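Local coordinates for protein toll (Drosophila melanogaster, PDB 4LXR) that binds the cleaved, active form of the cytokine Spätzle and thereby switches on Toll signalling in dorsal-ventral patterning and antifungal defence, at residues R134-P139 and L154-E159; K126-T131 and N141-M146; H164-L169 and I175-N180; V75-C80 and T86-I91. One frame throughout, in Å; residues are numbered along the deposited sequence.

Interaction 1 of 4, residues R134-P139 and L154-E159; sequences RLTHIP and LRANIE. With NAG (2-acetamido-2-deoxy-beta-D-glucopyranose), chain I.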
# COMPACT_ATOMS: atom_id res chain seq x y z
N ARG A 134 -13.45 8.00 -38.59
CA ARG A 134 -14.32 8.58 -39.61
C ARG A 134 -15.19 7.48 -40.23
O ARG A 134 -14.74 6.34 -40.33
CB ARG A 134 -13.49 9.19 -40.73
CG ARG A 134 -12.76 10.47 -40.38
CD ARG A 134 -13.61 11.71 -40.67
NE ARG A 134 -14.76 11.82 -39.77
CZ ARG A 134 -14.66 12.13 -38.49
NH1 ARG A 134 -13.46 12.34 -37.95
NH2 ARG A 134 -15.75 12.20 -37.73
N LEU A 135 -16.42 7.82 -40.59
CA LEU A 135 -17.19 6.94 -41.47
C LEU A 135 -16.37 6.81 -42.75
O LEU A 135 -16.03 7.81 -43.38
CB LEU A 135 -18.58 7.51 -41.76
CG LEU A 135 -19.39 6.80 -42.87
CD1 LEU A 135 -19.65 5.33 -42.55
CD2 LEU A 135 -20.70 7.52 -43.11
N THR A 136 -16.03 5.59 -43.12
CA THR A 136 -15.12 5.37 -44.23
C THR A 136 -15.36 3.99 -44.84
O THR A 136 -16.04 3.12 -44.26
CB THR A 136 -13.64 5.47 -43.73
OG1 THR A 136 -12.79 5.84 -44.82
CG2 THR A 136 -13.17 4.16 -43.14
N HIS A 137 -14.80 3.78 -46.03
CA HIS A 137 -14.95 2.50 -46.70
C HIS A 137 -13.60 2.01 -47.14
O HIS A 137 -12.87 2.75 -47.82
CB HIS A 137 -15.83 2.61 -47.95
CG HIS A 137 -16.00 1.31 -48.67
ND1 HIS A 137 -15.36 1.02 -49.86
CD2 HIS A 137 -16.71 0.20 -48.35
CE1 HIS A 137 -15.70 -0.19 -50.26
NE2 HIS A 137 -16.51 -0.72 -49.35
N ILE A 138 -13.24 0.80 -46.75
CA ILE A 138 -11.99 0.21 -47.23
C ILE A 138 -12.25 -0.69 -48.46
O ILE A 138 -13.02 -1.64 -48.36
CB ILE A 138 -11.30 -0.58 -46.13
CG1 ILE A 138 -10.98 0.36 -44.95
CG2 ILE A 138 -10.02 -1.26 -46.65
CD1 ILE A 138 -10.50 -0.37 -43.78
N PRO A 139 -11.64 -0.36 -49.62
CA PRO A 139 -11.89 -1.17 -50.83
C PRO A 139 -11.10 -2.46 -50.73
O PRO A 139 -9.97 -2.45 -50.25
CB PRO A 139 -11.33 -0.30 -51.96
CG PRO A 139 -10.25 0.48 -51.33
CD PRO A 139 -10.72 0.76 -49.89
N LEU A 154 -6.52 -3.43 -39.02
CA LEU A 154 -7.43 -2.51 -39.67
C LEU A 154 -8.48 -2.19 -38.66
O LEU A 154 -9.08 -3.08 -38.07
CB LEU A 154 -8.10 -3.11 -40.93
CG LEU A 154 -7.17 -3.47 -42.07
CD1 LEU A 154 -7.95 -4.18 -43.20
CD2 LEU A 154 -6.53 -2.21 -42.60
N ARG A 155 -8.72 -0.91 -38.47
CA ARG A 155 -9.73 -0.49 -37.54
C ARG A 155 -10.48 0.67 -38.15
O ARG A 155 -9.98 1.79 -38.17
CB ARG A 155 -9.10 -0.04 -36.21
CG ARG A 155 -10.16 0.18 -35.17
CD ARG A 155 -9.65 0.53 -33.83
NE ARG A 155 -8.94 -0.52 -33.10
CZ ARG A 155 -8.82 -0.46 -31.77
NH1 ARG A 155 -9.39 0.55 -31.14
NH2 ARG A 155 -8.15 -1.38 -31.08
N ALA A 156 -11.69 0.40 -38.63
CA ALA A 156 -12.43 1.43 -39.34
C ALA A 156 -13.95 1.20 -39.35
O ALA A 156 -14.61 1.45 -40.37
CB ALA A 156 -11.91 1.53 -40.77
N ASN A 157 -14.49 0.74 -38.21
CA ASN A 157 -15.90 0.36 -38.11
C ASN A 157 -16.35 -0.55 -39.26
O ASN A 157 -17.43 -0.37 -39.82
CB ASN A 157 -16.82 1.59 -37.97
CG ASN A 157 -16.71 2.21 -36.56
OD1 ASN A 157 -17.35 1.74 -35.63
ND2 ASN A 157 -15.84 3.22 -36.41
N ILE A 158 -15.49 -1.51 -39.59
CA ILE A 158 -15.72 -2.39 -40.72
C ILE A 158 -16.86 -3.37 -40.48
O ILE A 158 -16.80 -4.20 -39.56
CB ILE A 158 -14.46 -3.13 -41.11
CG1 ILE A 158 -13.34 -2.12 -41.37
CG2 ILE A 158 -14.73 -3.97 -42.38
CD1 ILE A 158 -11.94 -2.75 -41.45
N GLU A 159 -17.90 -3.24 -41.29
CA GLU A 159 -19.08 -4.11 -41.26
C GLU A 159 -18.87 -5.45 -41.95
O GLU A 159 -19.46 -6.46 -41.55
CB GLU A 159 -20.28 -3.38 -41.89
CG GLU A 159 -20.67 -2.14 -41.08
CD GLU A 159 -21.67 -1.22 -41.77
OE1 GLU A 159 -22.56 -0.69 -41.07
OE2 GLU A 159 -21.55 -0.99 -42.98
C1 NAG I . -16.12 6.04 -49.38
C2 NAG I . -16.74 7.44 -49.54
C3 NAG I . -18.27 7.37 -49.41
C4 NAG I . -18.87 6.26 -50.27
C5 NAG I . -18.15 4.94 -50.02
C6 NAG I . -18.63 3.82 -50.91
C7 NAG I . -15.53 9.46 -48.84
C8 NAG I . -15.38 9.78 -50.30
N2 NAG I . -16.20 8.34 -48.54
O3 NAG I . -18.83 8.62 -49.80
O4 NAG I . -20.25 6.08 -49.95
O5 NAG I . -16.75 5.12 -50.28
O6 NAG I . -17.66 3.43 -51.87
O7 NAG I . -15.07 10.19 -47.96
O HOH W 1 -14.19 4.23 -38.45
O HOH W 2 -16.59 3.52 -40.88
O HOH W 3 -15.50 0.91 -42.94
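Two successive turns of the leucine-rich-repeat solenoid meet where Thr136 and Ile138, in the loop following strand 127-131, lie against Ala156 and Ile158, just past the end of strand 151-155. The methyl of Ala156 is shared between two neighbours: its CB is 3.8 Å from CG2 of Thr136, and CD1 of Ile138 touches it as well. Ile138 also runs across the end of Ile158, the two side chains crossing at about a right angle with their CD1 atoms 3.6 Å apart. In Ile138, CG1 stands anti to the carbonyl carbon (chi1 -60°) and the chain stays extended at chi2, which carries CD1 out between Ala156 and Ile158.

Beside this small apolar cluster the backbones do not bond directly; three waters fill in. One accepts from ND2 of Asn157 (2.8 Å) and also reaches the carbonyl oxygen of Arg134. A second takes the N-H of Thr136 at 3.1 Å and also bonds to the oxygen of Ala156. The third bridges two carbonyls, 2.6 Å from O of Thr136 and 2.8 Å from O of Ala156. On the far side of the 134-139 loop, CB of His137 rests 3.5 Å from the ring oxygen O5 of a bound N-acetylglucosamine.

The turn after strand 151-155 is held from the next repeat by Asn180, whose OD1 accepts from the backbone N-H groups of Ala156 and Ile158 while its ND2 donates to the oxygen of Leu154. Such buried asparagines form the asparagine ladder characteristic of leucine-rich repeats.

Interaction 2 of 4, residues K126-T131 and N141-M146; sequences KRFRFT and NLLTDM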
# COMPACT_ATOMS: atom_id res chain seq x y z
N LYS A 126 6.29 -5.32 -43.79
CA LYS A 126 5.97 -6.51 -43.00
C LYS A 126 4.78 -6.23 -42.11
O LYS A 126 4.08 -7.13 -41.66
CB LYS A 126 7.16 -6.97 -42.16
CG LYS A 126 8.13 -7.86 -42.93
CD LYS A 126 9.55 -7.35 -42.83
CE LYS A 126 10.52 -8.27 -43.57
NZ LYS A 126 11.77 -7.56 -44.00
N ARG A 127 4.53 -4.96 -41.86
CA ARG A 127 3.52 -4.61 -40.88
C ARG A 127 2.80 -3.36 -41.32
O ARG A 127 3.43 -2.38 -41.69
CB ARG A 127 4.17 -4.43 -39.49
CG ARG A 127 3.13 -4.09 -38.40
CD ARG A 127 3.61 -4.34 -36.96
NE ARG A 127 2.48 -4.25 -36.04
CZ ARG A 127 2.54 -4.45 -34.73
NH1 ARG A 127 3.70 -4.75 -34.14
NH2 ARG A 127 1.43 -4.35 -33.99
N PHE A 128 1.48 -3.38 -41.26
CA PHE A 128 0.72 -2.21 -41.69
C PHE A 128 -0.46 -2.06 -40.77
O PHE A 128 -1.11 -3.05 -40.45
CB PHE A 128 0.26 -2.37 -43.15
CG PHE A 128 -0.75 -1.35 -43.60
CD1 PHE A 128 -0.38 -0.01 -43.76
CD2 PHE A 128 -2.06 -1.73 -43.89
CE1 PHE A 128 -1.31 0.95 -44.19
CE2 PHE A 128 -3.01 -0.78 -44.33
CZ PHE A 128 -2.64 0.56 -44.47
N ARG A 129 -0.74 -0.83 -40.34
CA ARG A 129 -1.93 -0.56 -39.54
C ARG A 129 -2.66 0.65 -40.08
O ARG A 129 -2.06 1.69 -40.35
CB ARG A 129 -1.58 -0.31 -38.06
CG ARG A 129 -2.75 0.36 -37.31
CD ARG A 129 -2.76 0.08 -35.78
NE ARG A 129 -1.75 0.84 -35.05
CZ ARG A 129 -1.88 2.09 -34.60
NH1 ARG A 129 -2.99 2.81 -34.84
NH2 ARG A 129 -0.88 2.64 -33.91
N PHE A 130 -3.98 0.52 -40.24
CA PHE A 130 -4.80 1.65 -40.64
C PHE A 130 -5.90 1.82 -39.61
O PHE A 130 -6.65 0.88 -39.31
CB PHE A 130 -5.43 1.40 -42.03
CG PHE A 130 -6.33 2.50 -42.49
CD1 PHE A 130 -5.87 3.82 -42.55
CD2 PHE A 130 -7.63 2.23 -42.88
CE1 PHE A 130 -6.70 4.86 -42.97
CE2 PHE A 130 -8.48 3.27 -43.32
CZ PHE A 130 -8.02 4.58 -43.37
N THR A 131 -6.05 3.04 -39.10
CA THR A 131 -6.94 3.25 -37.97
C THR A 131 -7.64 4.58 -38.14
O THR A 131 -6.98 5.61 -38.38
CB THR A 131 -6.13 3.25 -36.66
OG1 THR A 131 -5.64 1.92 -36.41
CG2 THR A 131 -6.97 3.73 -35.47
N ASN A 141 -9.56 -4.32 -52.72
CA ASN A 141 -8.26 -4.44 -53.38
C ASN A 141 -7.13 -3.65 -52.69
O ASN A 141 -6.02 -3.56 -53.24
CB ASN A 141 -8.35 -4.07 -54.87
CG ASN A 141 -8.46 -2.59 -55.10
OD1 ASN A 141 -8.81 -1.81 -54.19
ND2 ASN A 141 -8.16 -2.17 -56.33
N LEU A 142 -7.40 -3.09 -51.51
CA LEU A 142 -6.39 -2.29 -50.79
C LEU A 142 -5.02 -2.98 -50.71
O LEU A 142 -3.97 -2.36 -50.95
CB LEU A 142 -6.88 -1.92 -49.38
CG LEU A 142 -5.89 -1.10 -48.53
CD1 LEU A 142 -5.59 0.26 -49.17
CD2 LEU A 142 -6.31 -0.95 -47.07
N LEU A 143 -5.02 -4.28 -50.41
CA LEU A 143 -3.79 -5.00 -50.06
C LEU A 143 -3.28 -5.87 -51.20
O LEU A 143 -2.64 -6.91 -50.99
CB LEU A 143 -4.00 -5.83 -48.79
CG LEU A 143 -4.40 -4.99 -47.55
CD1 LEU A 143 -4.80 -5.89 -46.40
CD2 LEU A 143 -3.26 -4.06 -47.13
N THR A 144 -3.57 -5.42 -52.42
CA THR A 144 -3.05 -6.08 -53.60
C THR A 144 -1.53 -6.11 -53.56
O THR A 144 -0.90 -5.10 -53.33
CB THR A 144 -3.52 -5.36 -54.89
OG1 THR A 144 -4.95 -5.39 -54.93
CG2 THR A 144 -2.91 -6.00 -56.15
N ASP A 145 -0.97 -7.30 -53.80
CA ASP A 145 0.47 -7.50 -53.87
C ASP A 145 1.22 -7.30 -52.56
O ASP A 145 2.45 -7.18 -52.58
CB ASP A 145 1.12 -6.64 -54.96
CG ASP A 145 0.58 -6.93 -56.36
OD1 ASP A 145 0.07 -8.05 -56.60
OD2 ASP A 145 0.66 -6.00 -57.20
N MET A 146 0.53 -7.25 -51.42
CA MET A 146 1.22 -7.09 -50.14
C MET A 146 1.71 -8.46 -49.66
O MET A 146 1.34 -8.90 -48.56
CB MET A 146 0.32 -6.43 -49.08
CG MET A 146 -0.15 -5.02 -49.44
SD MET A 146 1.20 -3.81 -49.51
CE MET A 146 1.57 -3.58 -47.78
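Phe128 meets Leu142 and Leu143 with the CD2 and CE2 atoms of its ring, and these three buried residues carry most of the contact. CD2 of Leu143 lies 4.2 Å from CD2 of Phe128, and CD2 of Leu142 comes to 4.3 Å from the neighbouring ring atom, CE2 of Phe128. Both methyls approach at a slant, and the touch is light. With CG opposite the backbone N (chi1 169°), the phenyl group extends from strand 127-131 into the interior of the solenoid, where Leu149 also packs on it.

Strand 127-131 belongs to the parallel ladder lining the concave face of the leucine-rich repeats, and segment 141-146 is part of the return loop opposite. That loop folds through a type I turn, Asn141 to Thr144, followed by a type II turn, Leu143 to Met146. In the first, the carbonyl oxygen of Asn141 is gripped twice from the same face of its plane, by OG1 of Thr144 (2.7 Å) and by the backbone N of Thr144 (3.2 Å).

On the concave face of the strand, NH1 of Arg129 donates almost straight (168°) to OG1 of Thr131 and pairs with Glu106. Nearby, Arg127 hydrogen-bonds to both chains of the Spätzle dimer.

Interaction 3 of 4, residues H164-L169 and I175-N180; sequences HLFDDL and IEFGSN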
# COMPACT_ATOMS: atom_id res chain seq x y z
N HIS A 164 -11.74 -11.19 -51.12
CA HIS A 164 -10.60 -10.95 -52.00
C HIS A 164 -9.54 -10.00 -51.41
O HIS A 164 -8.47 -9.83 -52.00
CB HIS A 164 -11.02 -10.59 -53.45
CG HIS A 164 -11.59 -9.21 -53.64
ND1 HIS A 164 -12.95 -8.97 -53.72
CD2 HIS A 164 -10.99 -8.01 -53.84
CE1 HIS A 164 -13.16 -7.68 -53.94
NE2 HIS A 164 -11.98 -7.07 -54.01
N LEU A 165 -9.82 -9.45 -50.23
CA LEU A 165 -8.87 -8.60 -49.53
C LEU A 165 -7.65 -9.43 -49.20
O LEU A 165 -6.52 -8.93 -49.23
CB LEU A 165 -9.47 -8.00 -48.25
CG LEU A 165 -8.54 -7.11 -47.39
CD1 LEU A 165 -8.37 -5.68 -47.97
CD2 LEU A 165 -9.04 -7.05 -45.99
N PHE A 166 -7.90 -10.71 -48.93
CA PHE A 166 -6.85 -11.64 -48.49
C PHE A 166 -6.09 -12.36 -49.59
O PHE A 166 -5.20 -13.18 -49.28
CB PHE A 166 -7.46 -12.66 -47.51
CG PHE A 166 -8.22 -12.01 -46.37
CD1 PHE A 166 -7.55 -11.61 -45.22
CD2 PHE A 166 -9.58 -11.77 -46.47
CE1 PHE A 166 -8.24 -11.00 -44.18
CE2 PHE A 166 -10.27 -11.16 -45.44
CZ PHE A 166 -9.58 -10.78 -44.27
N ASP A 167 -6.41 -12.06 -50.85
CA ASP A 167 -5.83 -12.76 -52.01
C ASP A 167 -4.29 -12.87 -51.97
O ASP A 167 -3.74 -13.92 -52.26
CB ASP A 167 -6.24 -12.07 -53.34
CG ASP A 167 -7.55 -12.63 -53.94
OD1 ASP A 167 -8.26 -13.38 -53.23
OD2 ASP A 167 -7.87 -12.32 -55.11
N ASP A 168 -3.60 -11.79 -51.60
CA ASP A 168 -2.13 -11.79 -51.72
C ASP A 168 -1.38 -11.86 -50.38
O ASP A 168 -0.16 -11.63 -50.31
CB ASP A 168 -1.69 -10.57 -52.54
CG ASP A 168 -2.25 -10.59 -53.96
OD1 ASP A 168 -2.33 -11.68 -54.56
OD2 ASP A 168 -2.62 -9.52 -54.48
N LEU A 169 -2.10 -12.19 -49.31
CA LEU A 169 -1.52 -12.14 -47.96
C LEU A 169 -0.94 -13.49 -47.54
O LEU A 169 -1.27 -14.02 -46.48
CB LEU A 169 -2.56 -11.65 -46.97
CG LEU A 169 -3.25 -10.36 -47.43
CD1 LEU A 169 -4.22 -9.86 -46.38
CD2 LEU A 169 -2.21 -9.30 -47.77
N ILE A 175 -3.63 -11.18 -37.61
CA ILE A 175 -4.71 -10.32 -38.03
C ILE A 175 -5.24 -9.66 -36.78
O ILE A 175 -5.56 -10.34 -35.80
CB ILE A 175 -5.88 -11.11 -38.65
CG1 ILE A 175 -5.59 -11.39 -40.13
CG2 ILE A 175 -7.19 -10.34 -38.51
CD1 ILE A 175 -6.50 -12.48 -40.76
N GLU A 176 -5.32 -8.34 -36.81
CA GLU A 176 -5.92 -7.61 -35.72
C GLU A 176 -7.09 -6.83 -36.32
O GLU A 176 -6.90 -5.76 -36.91
CB GLU A 176 -4.88 -6.67 -35.07
CG GLU A 176 -5.46 -5.74 -33.95
CD GLU A 176 -6.22 -6.53 -32.88
OE1 GLU A 176 -5.63 -6.82 -31.81
OE2 GLU A 176 -7.40 -6.89 -33.13
N PHE A 177 -8.30 -7.39 -36.20
CA PHE A 177 -9.52 -6.70 -36.66
C PHE A 177 -10.40 -6.34 -35.49
O PHE A 177 -11.60 -6.10 -35.66
CB PHE A 177 -10.32 -7.58 -37.64
CG PHE A 177 -9.67 -7.76 -38.98
CD1 PHE A 177 -8.63 -6.92 -39.38
CD2 PHE A 177 -10.10 -8.76 -39.85
CE1 PHE A 177 -8.00 -7.07 -40.63
CE2 PHE A 177 -9.47 -8.94 -41.12
CZ PHE A 177 -8.43 -8.07 -41.51
N GLY A 178 -9.81 -6.32 -34.29
CA GLY A 178 -10.54 -5.98 -33.10
C GLY A 178 -11.17 -4.60 -33.22
O GLY A 178 -10.62 -3.71 -33.86
N SER A 179 -12.36 -4.45 -32.64
CA SER A 179 -13.06 -3.18 -32.54
C SER A 179 -13.57 -2.67 -33.88
O SER A 179 -13.37 -1.51 -34.26
CB SER A 179 -12.22 -2.12 -31.82
OG SER A 179 -13.07 -1.16 -31.23
N ASN A 180 -14.25 -3.54 -34.61
CA ASN A 180 -14.88 -3.16 -35.85
C ASN A 180 -16.35 -3.47 -35.71
O ASN A 180 -16.88 -3.45 -34.60
CB ASN A 180 -14.23 -3.87 -37.04
CG ASN A 180 -12.93 -3.19 -37.47
OD1 ASN A 180 -12.95 -2.10 -38.05
ND2 ASN A 180 -11.80 -3.83 -37.17
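Phe166 and Phe177 point at one another across the interior and meet at their rims, CZ of Phe166 standing 3.6 Å from CE2 of Phe177. Each ring presents its edge near the plane of the other, so neither lies over its partner's face. With CG of Phe166 anti to the carbonyl carbon (chi1 -52°), the ring points inward and brings CZ and CE1 to Phe177. This is the tight part of the contact. One face of each ring is covered from within its own segment: CG2 of Ile175 sits 3.5 Å above the centre of the Phe177 ring, and CD2 of Leu165 lies over one face of Phe166 toward its rim. The touch of CD1 of Ile175 on CE1 of Phe166, at 4.1 Å, is looser. An alanine at Phe166 would remove the whole ring and is likely to open a gap in front of the Phe177 edge and leave CD1 of Ile175 without this neighbour.

Toward the outer side the loop turns polar: His164 is exposed, and the partly exposed Asp168 forms a salt bridge with Arg147. The other end, beyond Phe177, is held by hydrogen bonds. ND2 of Asn180 donates to O of Phe177 at 2.7 Å, reaching it from above the carbonyl plane, while OE2 of Glu176 takes the N-H of Gly178.

Phe166 comes from the 3-10 turn of one leucine-rich repeat, and Phe177 follows strand 174-176 of the next. Phe177 also packs on Leu152 and Leu154 of strand 151-155, whereas Phe166 leans on Ile189 and Met193 in the loop after strand 174-176.

Interaction 4 of 4, residues V75-C80 and T86-I91; sequences VQMRRC and TPIASI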
# COMPACT_ATOMS: atom_id res chain seq x y z
N VAL A 75 7.43 3.71 -39.48
CA VAL A 75 6.90 5.04 -39.77
C VAL A 75 5.51 5.10 -39.21
O VAL A 75 4.68 4.25 -39.51
CB VAL A 75 6.80 5.33 -41.27
CG1 VAL A 75 6.14 6.70 -41.49
CG2 VAL A 75 8.17 5.30 -41.90
N GLN A 76 5.26 6.10 -38.37
CA GLN A 76 3.94 6.26 -37.79
C GLN A 76 3.41 7.63 -38.17
O GLN A 76 4.02 8.64 -37.86
CB GLN A 76 4.00 6.14 -36.27
CG GLN A 76 2.65 6.27 -35.58
CD GLN A 76 2.72 6.06 -34.08
OE1 GLN A 76 3.14 6.95 -33.33
NE2 GLN A 76 2.31 4.89 -33.64
N MET A 77 2.26 7.65 -38.85
CA MET A 77 1.66 8.89 -39.32
C MET A 77 0.34 9.07 -38.58
O MET A 77 -0.48 8.16 -38.56
CB MET A 77 1.43 8.85 -40.84
CG MET A 77 2.72 8.83 -41.67
SD MET A 77 2.45 8.68 -43.45
CE MET A 77 2.10 10.40 -43.83
N ARG A 78 0.15 10.23 -37.97
CA ARG A 78 -1.02 10.47 -37.13
C ARG A 78 -1.75 11.75 -37.54
O ARG A 78 -1.14 12.83 -37.63
CB ARG A 78 -0.59 10.59 -35.66
CG ARG A 78 -0.20 9.25 -35.04
CD ARG A 78 0.32 9.40 -33.60
NE ARG A 78 -0.72 9.79 -32.64
CZ ARG A 78 -0.47 10.20 -31.40
NH1 ARG A 78 0.79 10.25 -30.96
NH2 ARG A 78 -1.46 10.54 -30.58
N ARG A 79 -3.06 11.61 -37.74
CA ARG A 79 -3.95 12.74 -38.07
C ARG A 79 -3.65 13.34 -39.44
O ARG A 79 -4.02 14.49 -39.74
CB ARG A 79 -3.92 13.83 -36.97
CG ARG A 79 -3.89 13.26 -35.56
CD ARG A 79 -3.91 14.35 -34.50
NE ARG A 79 -5.28 14.69 -34.11
CZ ARG A 79 -5.64 15.07 -32.89
NH1 ARG A 79 -6.91 15.37 -32.63
NH2 ARG A 79 -4.74 15.15 -31.91
N CYS A 80 -2.99 12.57 -40.29
CA CYS A 80 -2.64 13.06 -41.62
C CYS A 80 -3.75 12.78 -42.61
O CYS A 80 -4.57 11.88 -42.40
CB CYS A 80 -1.31 12.45 -42.10
SG CYS A 80 0.09 12.81 -40.95
N THR A 86 -2.01 10.19 -54.93
CA THR A 86 -0.57 10.08 -54.77
C THR A 86 -0.25 8.97 -53.75
O THR A 86 -0.90 8.87 -52.72
CB THR A 86 -0.02 11.42 -54.26
OG1 THR A 86 -0.17 12.41 -55.28
CG2 THR A 86 1.44 11.31 -53.83
N PRO A 87 0.74 8.12 -54.04
CA PRO A 87 1.12 7.10 -53.06
C PRO A 87 1.72 7.71 -51.76
O PRO A 87 2.37 8.76 -51.82
CB PRO A 87 2.19 6.28 -53.79
CG PRO A 87 1.81 6.47 -55.34
CD PRO A 87 1.34 7.91 -55.38
N ILE A 88 1.48 7.07 -50.62
CA ILE A 88 2.06 7.53 -49.34
C ILE A 88 3.57 7.43 -49.47
O ILE A 88 4.30 8.23 -48.88
CB ILE A 88 1.51 6.72 -48.13
CG1 ILE A 88 0.03 7.03 -47.92
CG2 ILE A 88 2.27 7.05 -46.80
CD1 ILE A 88 -0.72 6.02 -47.04
N ALA A 89 4.03 6.49 -50.30
CA ALA A 89 5.47 6.31 -50.53
C ALA A 89 6.13 7.61 -51.03
O ALA A 89 7.30 7.85 -50.76
CB ALA A 89 5.74 5.18 -51.52
N SER A 90 5.38 8.42 -51.76
CA SER A 90 5.89 9.71 -52.23
C SER A 90 6.16 10.71 -51.10
O SER A 90 7.12 11.48 -51.16
CB SER A 90 4.96 10.30 -53.28
OG SER A 90 5.05 9.56 -54.49
N ILE A 91 5.32 10.71 -50.07
CA ILE A 91 5.63 11.51 -48.88
C ILE A 91 6.92 10.99 -48.23
O ILE A 91 7.83 11.77 -47.91
CB ILE A 91 4.48 11.51 -47.86
CG1 ILE A 91 3.30 12.31 -48.41
CG2 ILE A 91 4.94 12.09 -46.52
CD1 ILE A 91 1.96 11.85 -47.89
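Met77 and Ile88 lie antiparallel alongside one another, the sulfur of the one brushing a methyl branch of the other: SD of Met77 is 3.7 Å from CG2 of Ile88. Met77 leaves strand 74-78 with CG anti to the carbonyl carbon and runs extended through chi2 (176°), then bends at chi3 (82°). That last bend swings its methyl toward the second isoleucine, and CE of Met77 ends 4.3 Å from CG2 of Ile91. The partners lie three residues apart near the start of helix 88-94, so both point from one side of the helix toward the strand. In each isoleucine CG2 is the branch that meets the methionine.

Met77 and Ile88 also both pack on Phe105 of strand 102-106, which joins this layer to the next strand of the solenoid. At the end of segment 75-80, Cys80 is tied by a disulfide to Cys52. Arg78, by contrast, forms a salt bridge with Glu48 of a Spätzle chain.

No hydrogen bond or charge pair links strand and helix here. Cohesion between them comes from dispersion and the burial of apolar surface, and the thioether, only weakly polar, fits among methyl groups without needing a polar partner.

How the interactions relate
Interactions 2, 3 and 4 are core contacts, each joining a strand region of the parallel ladder to the loop or helix across the solenoid, whereas interaction 1 is only partly buried and adds bridging waters and a nearby N-acetylglucosamine. Aromatic edges dominate 164-169 with 175-180, leucine methyls on a phenyl ring serve interaction 2, and a thioether serves interaction 4. Interactions 2 and 1 use the adjacent strands 127-131 and 151-155, which are joined by the Phe130 O to Arg155 N bond. Interaction 3 is tied to both by side-chain to backbone bonds, from Asn180 to interaction 1 and from Asp168 to Asp145 of interaction 2. Interaction 4, nearer the N-terminal end, does not touch interaction 1 or 3.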